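PDB 3VIU: phosphoribosylformylglycinamidine synthase 2 from Thermus thermophilus, which belongs to the AIR synthase-related (PurM-like) family, contains two pairs of N- and C-terminal family domains, and binds ADP and a magnesium ion. Local coordinates for residues V418-A423 and L434-G438; L425-D430 and V549-M555; A444-D448 and E468-V473; T615-V621 and R660-T664. All blocks are in the same frame, centred on the assembly; numbering follows the deposited sequence.

Following the chain, residues 418-423 meet 434-438 in interaction 1, which closes a short hairpin at the edge of a mixed sheet. The hairpin's connecting loop supplies residues 425-430, which pair with 549-555 in interaction 2, so the two contacts cross along the chain; they touch through W435, L425 and V549. Within the long loop that interaction 2 closes lies interaction 3, where strand 444-448 packs on helix 468-473 of the same domain. Interaction 4 follows in series, joining 615-621 to 660-664 in the C-terminal family domain. Interactions 2, 3 and 4 converge on one magnesium ion through D430, N472 and D620, linking the two domains.

Interaction 1. Residues V418-A423 and L434-G438; sequences VGTRTA and LWIKG
T422 and A423 run antiparallel to I436 and W435: T422-I436 is a non-hydrogen-bonded pair with CA atoms 4.6 Å apart, and A423-W435 is the hydrogen-bonded pair that follows. In the latter, W435 N gives a fairly straight bond to A423 O (2.8 Å, 165°), and A423 N answers to W435 O. K437 N extends the pairing to R421 O at 2.8 Å, and a water donates to both R421 O and K437 O, so the R421 carbonyl receives two donors. K437 lies across the hairpin. Its chain stays extended as far as CE and then bends (chi4 -60°), setting NZ 3.5 Å from A423 CB, while CE passes 3.6 Å from G419 O. A423 CB approaches the W435 ring obliquely, 4.4 Å from CE3; the indole NE1 is bonded to T439 O. T422 and I436 point to the other face, with T422 CG2 4.4 Å from I436 CG1, and both side chains rest on L180 of strand 172-182. The chemistry is therefore mostly main-chain bonding, supplemented by loose apolar packing. The carbonyl of G419 beside the methylene next to the lysine ammonium probably adds a mild electrostatic attraction.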
loop_
_atom_site.group_PDB
_atom_site.type_symbol
_atom_site.label_atom_id
_atom_site.label_comp_id
_atom_site.label_asym_id
_atom_site.label_seq_id
_atom_site.Cartn_x
_atom_site.Cartn_y
_atom_site.Cartn_z
ATOM N N VAL A 418 -7.636 -2.880 19.350
ATOM C CA VAL A 418 -8.743 -2.125 19.932
ATOM C C VAL A 418 -8.308 -0.706 20.301
ATOM O O VAL A 418 -7.474 -0.518 21.188
ATOM C CB VAL A 418 -9.275 -2.811 21.198
ATOM C CG1 VAL A 418 -10.368 -1.958 21.828
ATOM C CG2 VAL A 418 -9.805 -4.193 20.850
ATOM N N GLY A 419 -8.888 0.286 19.627
ATOM C CA GLY A 419 -8.533 1.671 19.884
ATOM C C GLY A 419 -9.604 2.533 20.531
ATOM O O GLY A 419 -10.579 2.032 21.102
ATOM N N THR A 420 -9.416 3.847 20.427
ATOM C CA THR A 420 -10.334 4.822 21.009
ATOM C C THR A 420 -11.481 5.253 20.099
ATOM O O THR A 420 -12.250 6.146 20.456
ATOM C CB THR A 420 -9.590 6.106 21.429
ATOM O OG1 THR A 420 -9.088 6.772 20.262
ATOM C CG2 THR A 420 -8.433 5.775 22.364
ATOM N N ARG A 421 -11.592 4.648 18.922
ATOM C CA ARG A 421 -12.665 5.012 18.006
ATOM C C ARG A 421 -12.948 3.856 17.065
ATOM O O ARG A 421 -14.069 3.679 16.588
ATOM C CB ARG A 421 -12.279 6.253 17.186
ATOM C CG ARG A 421 -11.299 7.191 17.881
ATOM C CD ARG A 421 -11.387 8.622 17.370
ATOM N NE ARG A 421 -12.659 9.250 17.722
ATOM C CZ ARG A 421 -12.831 10.560 17.882
ATOM N NH1 ARG A 421 -11.808 11.394 17.725
ATOM N NH2 ARG A 421 -14.027 11.040 18.207
ATOM N N THR A 422 -11.918 3.059 16.814
ATOM C CA THR A 422 -12.034 1.933 15.908
ATOM C C THR A 422 -11.511 0.652 16.532
ATOM O O THR A 422 -10.710 0.690 17.457
ATOM C CB THR A 422 -11.246 2.202 14.607
ATOM O OG1 THR A 422 -9.858 2.386 14.913
ATOM C CG2 THR A 422 -11.765 3.453 13.926
ATOM N N ALA A 423 -11.972 -0.483 16.016
ATOM C CA ALA A 423 -11.531 -1.783 16.508
ATOM C C ALA A 423 -11.475 -2.772 15.359
ATOM O O ALA A 423 -12.348 -2.784 14.487
ATOM C CB ALA A 423 -12.472 -2.293 17.582
ATOM N N LEU A 434 -12.141 -2.539 10.016
ATOM C CA LEU A 434 -12.082 -1.690 11.203
ATOM C C LEU A 434 -13.462 -1.112 11.509
ATOM O O LEU A 434 -14.020 -0.358 10.710
ATOM C CB LEU A 434 -11.091 -0.536 11.002
ATOM C CG LEU A 434 -9.587 -0.797 10.883
ATOM C CD1 LEU A 434 -9.115 -1.605 12.077
ATOM C CD2 LEU A 434 -9.276 -1.519 9.588
ATOM N N TRP A 435 -14.005 -1.464 12.670
ATOM C CA TRP A 435 -15.315 -0.982 13.086
ATOM C C TRP A 435 -15.226 0.392 13.739
ATOM O O TRP A 435 -14.390 0.629 14.606
ATOM C CB TRP A 435 -15.950 -1.986 14.056
ATOM C CG TRP A 435 -17.156 -1.481 14.811
ATOM C CD1 TRP A 435 -18.206 -0.760 14.306
ATOM C CD2 TRP A 435 -17.477 -1.743 16.182
ATOM N NE1 TRP A 435 -19.160 -0.565 15.277
ATOM C CE2 TRP A 435 -18.740 -1.158 16.437
ATOM C CE3 TRP A 435 -16.821 -2.419 17.220
ATOM C CZ2 TRP A 435 -19.360 -1.229 17.687
ATOM C CZ3 TRP A 435 -17.441 -2.490 18.468
ATOM C CH2 TRP A 435 -18.698 -1.896 18.687
ATOM N N ILE A 436 -16.080 1.304 13.297
ATOM C CA ILE A 436 -16.107 2.635 13.869
ATOM C C ILE A 436 -17.126 2.600 15.001
ATOM O O ILE A 436 -18.335 2.609 14.761
ATOM C CB ILE A 436 -16.533 3.680 12.842
ATOM C CG1 ILE A 436 -15.527 3.717 11.697
ATOM C CG2 ILE A 436 -16.632 5.041 13.505
ATOM C CD1 ILE A 436 -15.948 4.595 10.555
ATOM N N LYS A 437 -16.620 2.549 16.233
ATOM C CA LYS A 437 -17.459 2.490 17.422
ATOM C C LYS A 437 -18.478 3.612 17.468
ATOM O O LYS A 437 -18.192 4.739 17.075
ATOM C CB LYS A 437 -16.594 2.536 18.686
ATOM C CG LYS A 437 -15.642 1.367 18.848
ATOM C CD LYS A 437 -14.866 1.510 20.145
ATOM C CE LYS A 437 -13.764 0.478 20.254
ATOM N NZ LYS A 437 -14.311 -0.905 20.224
ATOM N N GLY A 438 -19.671 3.291 17.958
ATOM C CA GLY A 438 -20.722 4.283 18.046
ATOM C C GLY A 438 -21.548 4.341 16.774
ATOM O O GLY A 438 -22.570 5.028 16.729
HETATM O O HOH W 1 -15.484 6.091 16.878
#

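Interaction 2. Residues L425-D430 and V549-M555; sequences LPGKGD and VDKRAEM. With MG (magnesium ion), chain D.
The R552 guanidinium carries the methyl CD1 of L425 over one face, offset toward the rim and 3.2 Å from NH2, the leucine and the arginine reaching toward each other from their own loops; at its edge, in the plane, lies a water. That water accepts a bond from G427 N (2.9 Å) and a weak one from R552 NH2, so it bridges the two loops. The same L425 methyl reaches V549, with CD1 4.0 Å from CG1, and so joins the two ends of 549-552 around one leucine.

The E554 carboxylate lies beside G427, OE2 being 3.4 Å from CA. This oxygen also takes a hydrogen bond from a second water, which donates to K428 O as well, and it is hydrogen-bonded to Y637. Measured between CA atoms, the two backbones are nearest at G429 and E554, 3.9 Å apart. Next to them M555 N bonds to K428 O (3.0 Å, 150°, in the carbonyl plane), so this carbonyl is gripped by an amide and a water. The selenomethionine M555 has CG placed between its backbone N and carbonyl carbon (chi1 72°); its chain then runs alongside that of K428, pointing the same way, with SE 3.5 Å from CD.

Two residues after K428, D430 turns OD1 to the magnesium ion at 2.6 Å, while its OD2 faces M555 CB. N472 and D620 also bind the metal. The arrangement is that of a metal-binding loop in a PurM-like N-terminal domain, braced by the linker that leads toward the C-terminal domain.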
loop_
_atom_site.group_PDB
_atom_site.type_symbol
_atom_site.label_atom_id
_atom_site.label_comp_id
_atom_site.label_asym_id
_atom_site.label_seq_id
_atom_site.Cartn_x
_atom_site.Cartn_y
_atom_site.Cartn_z
ATOM N N LEU A 425 -11.936 -6.277 13.765
ATOM C CA LEU A 425 -12.772 -7.440 14.021
ATOM C C LEU A 425 -11.872 -8.677 13.923
ATOM O O LEU A 425 -11.297 -8.959 12.877
ATOM C CB LEU A 425 -13.914 -7.482 13.004
ATOM C CG LEU A 425 -14.706 -6.162 12.921
ATOM C CD1 LEU A 425 -15.838 -6.307 11.910
ATOM C CD2 LEU A 425 -15.264 -5.783 14.293
ATOM N N PRO A 426 -11.726 -9.420 15.031
ATOM C CA PRO A 426 -10.886 -10.625 15.095
ATOM C C PRO A 426 -11.207 -11.809 14.175
ATOM O O PRO A 426 -10.335 -12.648 13.920
ATOM C CB PRO A 426 -10.923 -10.995 16.583
ATOM C CG PRO A 426 -12.258 -10.471 17.036
ATOM C CD PRO A 426 -12.348 -9.138 16.338
ATOM N N GLY A 427 -12.443 -11.884 13.685
ATOM C CA GLY A 427 -12.806 -12.970 12.789
ATOM C C GLY A 427 -12.151 -12.768 11.430
ATOM O O GLY A 427 -12.517 -11.857 10.687
ATOM N N LYS A 428 -11.185 -13.620 11.101
ATOM C CA LYS A 428 -10.453 -13.513 9.846
ATOM C C LYS A 428 -11.294 -13.381 8.572
ATOM O O LYS A 428 -11.981 -14.316 8.157
ATOM C CB LYS A 428 -9.491 -14.703 9.709
ATOM C CG LYS A 428 -8.784 -14.782 8.362
ATOM C CD LYS A 428 -7.667 -15.820 8.350
ATOM C CE LYS A 428 -6.323 -15.205 8.719
ATOM N NZ LYS A 428 -6.342 -14.563 10.060
ATOM N N GLY A 429 -11.229 -12.203 7.960
ATOM C CA GLY A 429 -11.942 -11.952 6.719
ATOM C C GLY A 429 -10.871 -11.729 5.666
ATOM O O GLY A 429 -9.704 -11.574 6.020
ATOM N N ASP A 430 -11.238 -11.716 4.388
ATOM C CA ASP A 430 -10.252 -11.510 3.318
ATOM C C ASP A 430 -9.658 -10.100 3.310
ATOM O O ASP A 430 -8.640 -9.844 2.679
ATOM C CB ASP A 430 -10.874 -11.822 1.955
ATOM C CG ASP A 430 -10.872 -13.302 1.644
ATOM O OD1 ASP A 430 -9.807 -13.824 1.262
ATOM O OD2 ASP A 430 -11.924 -13.948 1.795
ATOM N N VAL A 549 -21.061 -3.073 9.613
ATOM C CA VAL A 549 -20.467 -4.128 10.419
ATOM C C VAL A 549 -21.426 -5.294 10.632
ATOM O O VAL A 549 -21.008 -6.441 10.772
ATOM C CB VAL A 549 -20.044 -3.578 11.782
ATOM C CG1 VAL A 549 -19.364 -4.656 12.597
ATOM C CG2 VAL A 549 -19.127 -2.403 11.583
ATOM N N ASP A 550 -22.719 -5.000 10.648
ATOM C CA ASP A 550 -23.710 -6.041 10.856
ATOM C C ASP A 550 -23.934 -6.921 9.627
ATOM O O ASP A 550 -24.530 -7.984 9.728
ATOM C CB ASP A 550 -25.036 -5.426 11.285
ATOM C CG ASP A 550 -25.984 -6.454 11.846
ATOM O OD1 ASP A 550 -25.653 -7.054 12.893
ATOM O OD2 ASP A 550 -27.051 -6.672 11.233
ATOM N N LYS A 551 -23.474 -6.469 8.468
ATOM C CA LYS A 551 -23.612 -7.234 7.233
ATOM C C LYS A 551 -22.201 -7.450 6.718
ATOM O O LYS A 551 -21.799 -6.897 5.701
ATOM C CB LYS A 551 -24.449 -6.453 6.215
ATOM C CG LYS A 551 -25.884 -6.228 6.676
ATOM C CD LYS A 551 -26.618 -5.216 5.812
ATOM C CE LYS A 551 -28.024 -4.959 6.349
ATOM N NZ LYS A 551 -28.708 -3.840 5.640
ATOM N N ARG A 552 -21.456 -8.265 7.451
ATOM C CA ARG A 552 -20.070 -8.565 7.140
ATOM C C ARG A 552 -19.910 -10.059 6.932
ATOM O O ARG A 552 -20.719 -10.848 7.410
ATOM C CB ARG A 552 -19.179 -8.090 8.301
ATOM C CG ARG A 552 -17.691 -8.412 8.183
ATOM C CD ARG A 552 -17.336 -9.810 8.713
ATOM N NE ARG A 552 -16.726 -9.800 10.049
ATOM C CZ ARG A 552 -17.316 -9.339 11.149
ATOM N NH1 ARG A 552 -18.541 -8.836 11.093
ATOM N NH2 ARG A 552 -16.683 -9.397 12.314
ATOM N N ALA A 553 -18.867 -10.443 6.209
ATOM C CA ALA A 553 -18.599 -11.845 5.974
ATOM C C ALA A 553 -17.134 -12.106 6.260
ATOM O O ALA A 553 -16.293 -11.242 6.051
ATOM C CB ALA A 553 -18.923 -12.210 4.530
ATOM N N GLU A 554 -16.832 -13.285 6.778
ATOM C CA GLU A 554 -15.448 -13.646 7.024
ATOM C C GLU A 554 -15.216 -14.963 6.300
ATOM O O GLU A 554 -16.165 -15.621 5.877
ATOM C CB GLU A 554 -15.142 -13.735 8.526
ATOM C CG GLU A 554 -16.037 -14.609 9.367
ATOM C CD GLU A 554 -15.691 -14.489 10.851
ATOM O OE1 GLU A 554 -16.225 -13.582 11.526
ATOM O OE2 GLU A 554 -14.863 -15.292 11.336
HETATM N N MSE A 555 -13.959 -15.344 6.146
HETATM C CA MSE A 555 -13.619 -16.546 5.404
HETATM C C MSE A 555 -13.798 -17.890 6.095
HETATM O O MSE A 555 -13.982 -18.901 5.426
HETATM C CB MSE A 555 -12.175 -16.449 4.948
HETATM C CG MSE A 555 -11.213 -16.601 6.100
HETATM SE SE MSE A 555 -9.409 -16.742 5.488
HETATM C CE MSE A 555 -9.562 -18.433 4.579
HETATM MG MG MG D . -7.982 -13.459 -0.512
HETATM O O HOH W 2 -14.752 -10.525 14.704
HETATM O O HOH W 3 -12.998 -16.364 9.641
HETATM O O HOH W 4 -7.263 -13.138 -2.861
HETATM O O HOH W 5 -7.934 -15.944 -1.040
#

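Interaction 3. Residues A444-D448 and E468-V473; sequences AAKVD and EACRNV. With MG (magnesium ion), chain D.
The contact belongs to the magnesium site, where the first-shell ligand N472 is held by the second-shell D448; here helix 458-475 packs on strand 441-448 within a beta-alpha-beta crossover. The short segments run nearly antiparallel (152°), with axes 7.5 Å apart. N472 splits its amide between two tasks: OD1 binds the magnesium ion at 2.6 Å, and ND2 donates to D448 OD1 at 2.8 Å. The donor reaches that oxygen on the syn side but 31° out of the carboxylate plane, and the N-H angle is bent, 130°. Even so, the bond restrains the rotation of the amide and orients OD1 to the metal. The D448 and E468 carboxylates are stacked almost parallel, OD2 standing 3.7 Å from E468 OE1; the nearby cation probably eases their repulsion. E468 OE1 accepts from a metal-bound water at 2.8 Å. On the strand's helix-facing side K446 lays its aliphatic chain over N472, CG 3.8 Å from CB. Further along, A444 CB touches V473 CG1 at 4.0 Å, and V473 continues onto V543 of strand 538-548, which lies between the crossover's two strands. D430 and D620 complete the protein ligands of the metal, so the arrangement is the helix layer of a beta-alpha-beta crossover, with the magnesium ion bound beside N472, on the side of the contact where D448 ends the strand.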
loop_
_atom_site.group_PDB
_atom_site.type_symbol
_atom_site.label_atom_id
_atom_site.label_comp_id
_atom_site.label_asym_id
_atom_site.label_seq_id
_atom_site.Cartn_x
_atom_site.Cartn_y
_atom_site.Cartn_z
ATOM N N ALA A 444 -13.147 -1.404 5.338
ATOM C CA ALA A 444 -12.364 -2.558 4.914
ATOM C C ALA A 444 -11.154 -2.121 4.089
ATOM O O ALA A 444 -11.228 -1.161 3.323
ATOM C CB ALA A 444 -13.230 -3.512 4.108
ATOM N N ALA A 445 -10.045 -2.839 4.243
ATOM C CA ALA A 445 -8.817 -2.513 3.534
ATOM C C ALA A 445 -7.969 -3.733 3.202
ATOM O O ALA A 445 -7.918 -4.706 3.956
ATOM C CB ALA A 445 -7.994 -1.534 4.364
ATOM N N LYS A 446 -7.285 -3.662 2.069
ATOM C CA LYS A 446 -6.423 -4.743 1.644
ATOM C C LYS A 446 -5.415 -4.215 0.624
ATOM O O LYS A 446 -5.687 -3.250 -0.087
ATOM C CB LYS A 446 -7.266 -5.860 1.026
ATOM C CG LYS A 446 -6.777 -7.277 1.329
ATOM C CD LYS A 446 -5.516 -7.612 0.586
ATOM C CE LYS A 446 -5.065 -9.027 0.901
ATOM N NZ LYS A 446 -4.767 -9.177 2.348
ATOM N N VAL A 447 -4.244 -4.835 0.575
ATOM C CA VAL A 447 -3.212 -4.451 -0.379
ATOM C C VAL A 447 -2.771 -5.734 -1.075
ATOM O O VAL A 447 -2.549 -6.744 -0.411
ATOM C CB VAL A 447 -2.012 -3.784 0.331
ATOM C CG1 VAL A 447 -1.523 -4.654 1.470
ATOM C CG2 VAL A 447 -0.893 -3.556 -0.655
ATOM N N ASP A 448 -2.666 -5.713 -2.402
ATOM C CA ASP A 448 -2.259 -6.914 -3.143
ATOM C C ASP A 448 -1.391 -6.651 -4.363
ATOM O O ASP A 448 -1.316 -5.537 -4.870
ATOM C CB ASP A 448 -3.474 -7.687 -3.682
ATOM C CG ASP A 448 -4.281 -8.377 -2.610
ATOM O OD1 ASP A 448 -5.414 -7.912 -2.364
ATOM O OD2 ASP A 448 -3.801 -9.390 -2.035
ATOM N N GLU A 468 -7.884 -8.063 -7.496
ATOM C CA GLU A 468 -7.797 -8.836 -6.262
ATOM C C GLU A 468 -8.102 -7.989 -5.028
ATOM O O GLU A 468 -8.916 -8.376 -4.192
ATOM C CB GLU A 468 -6.409 -9.469 -6.114
ATOM C CG GLU A 468 -6.329 -10.463 -4.951
ATOM C CD GLU A 468 -4.996 -11.202 -4.867
ATOM O OE1 GLU A 468 -4.915 -12.212 -4.129
ATOM O OE2 GLU A 468 -4.024 -10.776 -5.528
ATOM N N ALA A 469 -7.452 -6.836 -4.911
ATOM C CA ALA A 469 -7.685 -5.967 -3.765
ATOM C C ALA A 469 -9.175 -5.618 -3.653
ATOM O O ALA A 469 -9.757 -5.678 -2.568
ATOM C CB ALA A 469 -6.848 -4.700 -3.889
ATOM N N CYS A 470 -9.795 -5.263 -4.772
ATOM C CA CYS A 470 -11.214 -4.933 -4.756
ATOM C C CYS A 470 -12.057 -6.162 -4.417
ATOM O O CYS A 470 -13.070 -6.050 -3.727
ATOM C CB CYS A 470 -11.644 -4.373 -6.106
ATOM S SG CYS A 470 -10.992 -2.744 -6.438
ATOM N N ARG A 471 -11.630 -7.332 -4.899
ATOM C CA ARG A 471 -12.350 -8.567 -4.640
ATOM C C ARG A 471 -12.309 -8.887 -3.150
ATOM O O ARG A 471 -13.317 -9.279 -2.560
ATOM C CB ARG A 471 -11.734 -9.731 -5.433
ATOM C CG ARG A 471 -12.581 -11.012 -5.424
ATOM C CD ARG A 471 -11.861 -12.166 -6.089
ATOM N NE ARG A 471 -11.317 -11.775 -7.386
ATOM C CZ ARG A 471 -10.030 -11.860 -7.716
ATOM N NH1 ARG A 471 -9.640 -11.476 -8.919
ATOM N NH2 ARG A 471 -9.136 -12.330 -6.848
ATOM N N ASN A 472 -11.140 -8.704 -2.542
ATOM C CA ASN A 472 -10.978 -8.985 -1.123
ATOM C C ASN A 472 -11.865 -8.135 -0.230
ATOM O O ASN A 472 -12.361 -8.614 0.797
ATOM C CB ASN A 472 -9.522 -8.823 -0.713
ATOM C CG ASN A 472 -8.675 -9.991 -1.156
ATOM O OD1 ASN A 472 -9.049 -11.144 -0.942
ATOM N ND2 ASN A 472 -7.530 -9.706 -1.774
ATOM N N VAL A 473 -12.063 -6.878 -0.620
ATOM C CA VAL A 473 -12.911 -5.972 0.140
ATOM C C VAL A 473 -14.370 -6.347 -0.109
ATOM O O VAL A 473 -15.179 -6.360 0.811
ATOM C CB VAL A 473 -12.661 -4.509 -0.274
ATOM C CG1 VAL A 473 -13.810 -3.621 0.178
ATOM C CG2 VAL A 473 -11.358 -4.028 0.336
HETATM MG MG MG D . -7.982 -13.459 -0.512
HETATM O O HOH W 4 -7.263 -13.138 -2.861
HETATM O O HOH W 5 -7.934 -15.944 -1.040
#

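Interaction 4. Residues T615-V621 and R660-T664; sequences TRTAHDV and RVLFT. With MG (magnesium ion), chain D.
A618 and F663 face each other in an antiparallel pair at the edge of the mixed sheet of the PurM-like C-terminal domain, where strand 618-620 is outermost and strand 661-665 its neighbour. H619 and L662 form the hydrogen-bonded pair between two non-hydrogen-bonded ones, A618-F663 and D620-V661; L662 N to H619 O is 2.9 Å, and V621 N to R660 O closes the end nearly straight (173°).

On the face of A618, D620, V661 and F663 the bumps differ in size. The small methyl of A618 lies 4.0 Å from F663 CB and 4.4 Å from V661 CG1, a low spot between two larger side chains, and helix 596-611 packs over this face through V602, I606 and L609. At the ring's rim T615 fills the step: OG1, anti to its backbone nitrogen (chi1 -180°), lies in the plane of the ring at its edge, 3.6 Å from CD1, and donates to T664 O at 2.8 Å. The hydroxyl thus ties the residues ahead of strand 618-620 to strand 661-665.

The other face carries L662, which meets helix 625-634 at L630 and M633. The fork of V621 straddles two partners, since CG2 sits 3.9 Å from L662 CG while CG1 lies over one face of the R660 guanidinium, whose NH1 is held by E569 O. H619 turns its ring away, toward D430 and M555. D620 also reaches beyond the sheet: OD2 makes a salt bridge with R471, and OD1 binds the magnesium ion at 2.5 Å.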
loop_
_atom_site.group_PDB
_atom_site.type_symbol
_atom_site.label_atom_id
_atom_site.label_comp_id
_atom_site.label_asym_id
_atom_site.label_seq_id
_atom_site.Cartn_x
_atom_site.Cartn_y
_atom_site.Cartn_z
ATOM N N THR A 615 -25.515 -14.762 3.002
ATOM C CA THR A 615 -24.246 -15.385 3.371
ATOM C C THR A 615 -23.395 -14.485 4.259
ATOM O O THR A 615 -23.387 -13.267 4.093
ATOM C CB THR A 615 -23.405 -15.711 2.121
ATOM O OG1 THR A 615 -22.172 -16.323 2.518
ATOM C CG2 THR A 615 -23.087 -14.431 1.354
ATOM N N ARG A 616 -22.673 -15.086 5.198
ATOM C CA ARG A 616 -21.798 -14.314 6.070
ATOM C C ARG A 616 -20.419 -14.961 6.093
ATOM O O ARG A 616 -19.588 -14.668 6.949
ATOM C CB ARG A 616 -22.369 -14.219 7.487
ATOM C CG ARG A 616 -22.523 -15.550 8.161
ATOM C CD ARG A 616 -22.833 -15.396 9.630
ATOM N NE ARG A 616 -23.036 -16.703 10.246
ATOM C CZ ARG A 616 -23.288 -16.893 11.535
ATOM N NH1 ARG A 616 -23.367 -15.854 12.357
ATOM N NH2 ARG A 616 -23.467 -18.124 11.998
ATOM N N THR A 617 -20.180 -15.856 5.146
ATOM C CA THR A 617 -18.882 -16.509 5.054
ATOM C C THR A 617 -18.509 -16.676 3.580
ATOM O O THR A 617 -19.179 -17.374 2.812
ATOM C CB THR A 617 -18.871 -17.851 5.844
ATOM O OG1 THR A 617 -17.850 -18.716 5.339
ATOM C CG2 THR A 617 -20.194 -18.510 5.777
ATOM N N ALA A 618 -17.446 -15.975 3.193
ATOM C CA ALA A 618 -16.959 -15.973 1.821
ATOM C C ALA A 618 -15.435 -15.907 1.789
ATOM O O ALA A 618 -14.795 -15.450 2.732
ATOM C CB ALA A 618 -17.552 -14.782 1.061
ATOM N N HIS A 619 -14.858 -16.355 0.684
ATOM C CA HIS A 619 -13.411 -16.365 0.548
ATOM C C HIS A 619 -13.134 -16.484 -0.938
ATOM O O HIS A 619 -13.708 -17.350 -1.592
ATOM C CB HIS A 619 -12.853 -17.583 1.289
ATOM C CG HIS A 619 -11.362 -17.621 1.359
ATOM N ND1 HIS A 619 -10.639 -18.780 1.164
ATOM C CD2 HIS A 619 -10.456 -16.645 1.597
ATOM C CE1 HIS A 619 -9.350 -18.513 1.274
ATOM N NE2 HIS A 619 -9.212 -17.224 1.537
ATOM N N ASP A 620 -12.281 -15.627 -1.492
ATOM C CA ASP A 620 -12.016 -15.750 -2.918
ATOM C C ASP A 620 -10.930 -16.785 -3.168
ATOM O O ASP A 620 -10.143 -17.099 -2.274
ATOM C CB ASP A 620 -11.654 -14.396 -3.543
ATOM C CG ASP A 620 -10.283 -13.903 -3.148
ATOM O OD1 ASP A 620 -9.955 -13.942 -1.944
ATOM O OD2 ASP A 620 -9.544 -13.455 -4.053
ATOM N N VAL A 621 -10.928 -17.341 -4.376
ATOM C CA VAL A 621 -9.962 -18.355 -4.762
ATOM C C VAL A 621 -8.803 -17.693 -5.506
ATOM O O VAL A 621 -8.951 -17.270 -6.651
ATOM C CB VAL A 621 -10.618 -19.413 -5.675
ATOM C CG1 VAL A 621 -9.619 -20.523 -5.982
ATOM C CG2 VAL A 621 -11.866 -19.981 -5.006
ATOM N N ARG A 660 -13.195 -15.726 -8.946
ATOM C CA ARG A 660 -13.801 -16.917 -8.351
ATOM C C ARG A 660 -13.974 -16.748 -6.837
ATOM O O ARG A 660 -13.024 -16.410 -6.127
ATOM C CB ARG A 660 -12.946 -18.147 -8.657
ATOM C CG ARG A 660 -12.721 -18.363 -10.153
ATOM C CD ARG A 660 -12.167 -19.750 -10.448
ATOM N NE ARG A 660 -10.820 -19.933 -9.915
ATOM C CZ ARG A 660 -10.211 -21.109 -9.818
ATOM N NH1 ARG A 660 -10.830 -22.211 -10.214
ATOM N NH2 ARG A 660 -8.982 -21.180 -9.332
ATOM N N VAL A 661 -15.194 -16.984 -6.351
ATOM C CA VAL A 661 -15.514 -16.831 -4.931
ATOM C C VAL A 661 -16.318 -17.980 -4.319
ATOM O O VAL A 661 -17.296 -18.461 -4.899
ATOM C CB VAL A 661 -16.324 -15.526 -4.682
ATOM C CG1 VAL A 661 -16.705 -15.414 -3.211
ATOM C CG2 VAL A 661 -15.512 -14.316 -5.108
ATOM N N LEU A 662 -15.900 -18.391 -3.126
ATOM C CA LEU A 662 -16.568 -19.450 -2.378
ATOM C C LEU A 662 -17.396 -18.815 -1.265
ATOM O O LEU A 662 -16.978 -17.830 -0.667
ATOM C CB LEU A 662 -15.537 -20.380 -1.740
ATOM C CG LEU A 662 -14.661 -21.249 -2.643
ATOM C CD1 LEU A 662 -13.542 -21.909 -1.825
ATOM C CD2 LEU A 662 -15.537 -22.295 -3.300
ATOM N N PHE A 663 -18.568 -19.372 -0.986
ATOM C CA PHE A 663 -19.406 -18.860 0.097
ATOM C C PHE A 663 -20.416 -19.906 0.540
ATOM O O PHE A 663 -20.700 -20.857 -0.188
ATOM C CB PHE A 663 -20.114 -17.565 -0.314
ATOM C CG PHE A 663 -21.267 -17.763 -1.249
ATOM C CD1 PHE A 663 -22.573 -17.679 -0.785
ATOM C CD2 PHE A 663 -21.052 -18.024 -2.592
ATOM C CE1 PHE A 663 -23.648 -17.851 -1.644
ATOM C CE2 PHE A 663 -22.116 -18.198 -3.456
ATOM C CZ PHE A 663 -23.419 -18.111 -2.980
ATOM N N THR A 664 -20.940 -19.744 1.750
ATOM C CA THR A 664 -21.902 -20.696 2.272
ATOM C C THR A 664 -23.231 -20.029 2.601
ATOM O O THR A 664 -23.282 -18.846 2.951
ATOM C CB THR A 664 -21.370 -21.374 3.535
ATOM O OG1 THR A 664 -21.462 -20.468 4.633
ATOM C CG2 THR A 664 -19.916 -21.774 3.351
HETATM MG MG MG D . -7.982 -13.459 -0.512
HETATM O O HOH W 4 -7.263 -13.138 -2.861
HETATM O O HOH W 5 -7.934 -15.944 -1.040
HETATM O O HOH W 6 -10.504 -15.421 -7.823
HETATM O O HOH W 7 -7.385 -18.773 -8.439
#